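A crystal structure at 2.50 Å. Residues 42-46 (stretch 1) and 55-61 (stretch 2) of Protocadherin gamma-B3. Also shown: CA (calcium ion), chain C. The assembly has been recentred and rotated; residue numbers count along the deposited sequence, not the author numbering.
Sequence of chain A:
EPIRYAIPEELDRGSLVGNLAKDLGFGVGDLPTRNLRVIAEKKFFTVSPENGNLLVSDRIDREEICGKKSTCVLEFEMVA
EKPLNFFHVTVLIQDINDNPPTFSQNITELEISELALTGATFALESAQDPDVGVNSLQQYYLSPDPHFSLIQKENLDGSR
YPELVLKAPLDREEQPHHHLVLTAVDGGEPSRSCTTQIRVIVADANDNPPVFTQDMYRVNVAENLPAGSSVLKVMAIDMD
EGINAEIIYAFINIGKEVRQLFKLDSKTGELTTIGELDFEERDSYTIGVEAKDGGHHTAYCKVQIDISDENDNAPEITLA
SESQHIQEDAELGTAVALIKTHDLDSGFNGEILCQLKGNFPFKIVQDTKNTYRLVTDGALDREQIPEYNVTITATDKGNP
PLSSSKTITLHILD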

# COMPACT_ATOMS: atom_id res chain seq x y z
N LYS A 42 -54.97 -11.84 -25.48
CA LYS A 42 -54.14 -12.97 -25.10
C LYS A 42 -54.97 -14.25 -25.20
O LYS A 42 -56.00 -14.38 -24.53
CB LYS A 42 -53.58 -12.79 -23.69
CG LYS A 42 -52.44 -11.79 -23.59
CD LYS A 42 -51.26 -12.23 -24.44
CE LYS A 42 -50.00 -11.46 -24.07
NZ LYS A 42 -50.19 -9.99 -24.20
N LYS A 43 -54.51 -15.19 -26.02
CA LYS A 43 -55.22 -16.46 -26.25
C LYS A 43 -54.85 -17.45 -25.14
O LYS A 43 -54.15 -18.43 -25.35
CB LYS A 43 -54.89 -17.02 -27.62
CG LYS A 43 -55.10 -16.04 -28.77
CD LYS A 43 -56.55 -16.00 -29.21
CE LYS A 43 -56.72 -15.19 -30.49
NZ LYS A 43 -58.09 -15.30 -31.05
N PHE A 44 -55.35 -17.16 -23.94
CA PHE A 44 -55.06 -17.98 -22.77
C PHE A 44 -56.16 -18.98 -22.44
O PHE A 44 -55.87 -20.09 -22.00
CB PHE A 44 -54.80 -17.09 -21.55
CG PHE A 44 -53.44 -16.46 -21.54
CD1 PHE A 44 -52.34 -17.14 -22.04
CD2 PHE A 44 -53.25 -15.18 -21.03
CE1 PHE A 44 -51.09 -16.57 -22.03
CE2 PHE A 44 -52.00 -14.60 -21.03
CZ PHE A 44 -50.91 -15.30 -21.53
N PHE A 45 -57.43 -18.61 -22.66
CA PHE A 45 -58.55 -19.48 -22.36
C PHE A 45 -59.51 -19.50 -23.54
O PHE A 45 -59.57 -18.56 -24.33
CB PHE A 45 -59.31 -19.02 -21.10
CG PHE A 45 -58.44 -18.84 -19.90
CD1 PHE A 45 -57.97 -17.59 -19.55
CD2 PHE A 45 -58.08 -19.92 -19.11
CE1 PHE A 45 -57.16 -17.41 -18.44
CE2 PHE A 45 -57.28 -19.76 -18.00
CZ PHE A 45 -56.82 -18.50 -17.66
N THR A 46 -60.26 -20.60 -23.66
CA THR A 46 -61.33 -20.72 -24.65
C THR A 46 -62.55 -21.33 -23.98
O THR A 46 -62.43 -22.20 -23.12
CB THR A 46 -60.91 -21.57 -25.86
OG1 THR A 46 -60.33 -22.80 -25.40
CG2 THR A 46 -59.89 -20.83 -26.72
N LEU A 55 -61.65 -23.44 -20.61
CA LEU A 55 -60.52 -24.34 -20.72
C LEU A 55 -59.25 -23.56 -21.05
O LEU A 55 -59.30 -22.46 -21.60
CB LEU A 55 -60.74 -25.41 -21.80
CG LEU A 55 -62.03 -26.23 -21.76
CD1 LEU A 55 -62.10 -27.16 -22.96
CD2 LEU A 55 -62.14 -27.01 -20.47
N VAL A 56 -58.11 -24.17 -20.72
CA VAL A 56 -56.81 -23.59 -21.03
C VAL A 56 -56.53 -23.74 -22.52
O VAL A 56 -56.62 -24.84 -23.08
CB VAL A 56 -55.71 -24.25 -20.20
CG1 VAL A 56 -54.34 -23.76 -20.65
CG2 VAL A 56 -55.91 -23.97 -18.72
N SER A 57 -56.18 -22.62 -23.17
CA SER A 57 -55.95 -22.61 -24.61
C SER A 57 -54.48 -22.59 -24.99
O SER A 57 -54.12 -23.09 -26.05
CB SER A 57 -56.64 -21.40 -25.24
OG SER A 57 -56.39 -21.34 -26.64
N ASP A 58 -53.62 -22.01 -24.15
CA ASP A 58 -52.20 -21.91 -24.45
C ASP A 58 -51.42 -21.97 -23.14
O ASP A 58 -52.00 -22.08 -22.06
CB ASP A 58 -51.90 -20.62 -25.24
CG ASP A 58 -50.57 -20.67 -25.96
OD1 ASP A 58 -50.03 -21.79 -26.15
OD2 ASP A 58 -50.06 -19.60 -26.35
N ARG A 59 -50.10 -21.89 -23.24
CA ARG A 59 -49.25 -21.96 -22.06
C ARG A 59 -49.44 -20.71 -21.20
O ARG A 59 -49.34 -19.58 -21.70
CB ARG A 59 -47.79 -22.11 -22.46
CG ARG A 59 -46.82 -22.08 -21.28
CD ARG A 59 -45.42 -22.47 -21.70
NE ARG A 59 -44.49 -22.46 -20.58
CZ ARG A 59 -43.66 -21.46 -20.30
NH1 ARG A 59 -43.63 -20.39 -21.08
NH2 ARG A 59 -42.85 -21.54 -19.25
N ILE A 60 -49.71 -20.92 -19.92
CA ILE A 60 -49.86 -19.82 -18.97
C ILE A 60 -48.67 -19.81 -18.03
O ILE A 60 -48.66 -20.51 -17.00
CB ILE A 60 -51.19 -19.94 -18.20
CG1 ILE A 60 -52.37 -19.97 -19.17
CG2 ILE A 60 -51.34 -18.78 -17.22
CD1 ILE A 60 -53.72 -20.07 -18.50
N ASP A 61 -47.64 -19.03 -18.37
CA ASP A 61 -46.44 -18.92 -17.56
C ASP A 61 -46.59 -17.70 -16.65
O ASP A 61 -46.59 -16.56 -17.12
CB ASP A 61 -45.20 -18.80 -18.45
CG ASP A 61 -43.93 -18.54 -17.65
OD1 ASP A 61 -43.86 -18.98 -16.48
OD2 ASP A 61 -43.01 -17.90 -18.20
CA CA C . -43.53 -20.85 -15.00

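The two stretches form the end of an antiparallel β-ladder, held by three backbone hydrogen bonds and extended beyond the paired strands by apolar contacts between two phenylalanines and Ile60.

Thr46 and Leu55 make up the hydrogen-bonded pair of the ladder. Thr46 N donates to Leu55 O and Leu55 N donates to Thr46 O, both at 2.9 Å, closing the small ring typical of such a pair. The next pair, Phe45 with Val56, is of the non-hydrogen-bonded kind, and its CA atoms lie 4.7 Å apart, closer than the 5.4 Å between those of Thr46 and Leu55. Here Phe45 CA approaches Leu55 O to 3.2 Å in a CA-H...O contact, so that this carbonyl, already the acceptor for Thr46 N, also faces a polarised C-H group. The third hydrogen bond, from Ser57 N to Phe44 O, is short at 2.8 Å and nearly linear at 170°; it carries the backbone pairing past the strand residues into the loops.

On one face of the sheet, the side chains of Thr46 and Leu55 lie together, although their approach is loose, with Thr46 OG1 4.5 Å from Leu55 CB. Ser57 points toward stretch 1, and its OG packs 3.5 Å from Thr46 CG2, a van der Waals contact with a methyl group that offers no hydrogen-bonding partner. Farther along, Asp58 CB comes within 3.1 Å of Lys43 O, a tight approach to the backbone, while the end of the lysine side chain leads away.

The apolar part of the contact centres on Ile60, whose side chain starts out sideways but ends nearer to stretch 1. Its CG1 lies 4.0 Å from Phe44 CD1 and its CD1 lies 3.6 Å from Phe45 CZ, so one isoleucine touches both aromatic rings. Phe44 also reaches the backbone of stretch 2, with CE1 3.5 Å from Arg59 O. The CA-to-CB bonds of Phe45 and Val56 point away from the opposing stretches and their side chains diverge, leaving only a marginal contact of 4.5 Å between Phe45 CE2 and Val56 CG2.

Within stretch 2 there are also polar links. Asp58 OD1 accepts a weak hydrogen bond from Arg59 N at 2.9 Å, and Arg59 NH2 forms a long salt bridge of 3.8 Å with Asp61 OD2. Asp61 OD1 binds the calcium ion CA at 2.4 Å, with further ligands from elsewhere in the structure, consistent with the calcium dependence of cadherins.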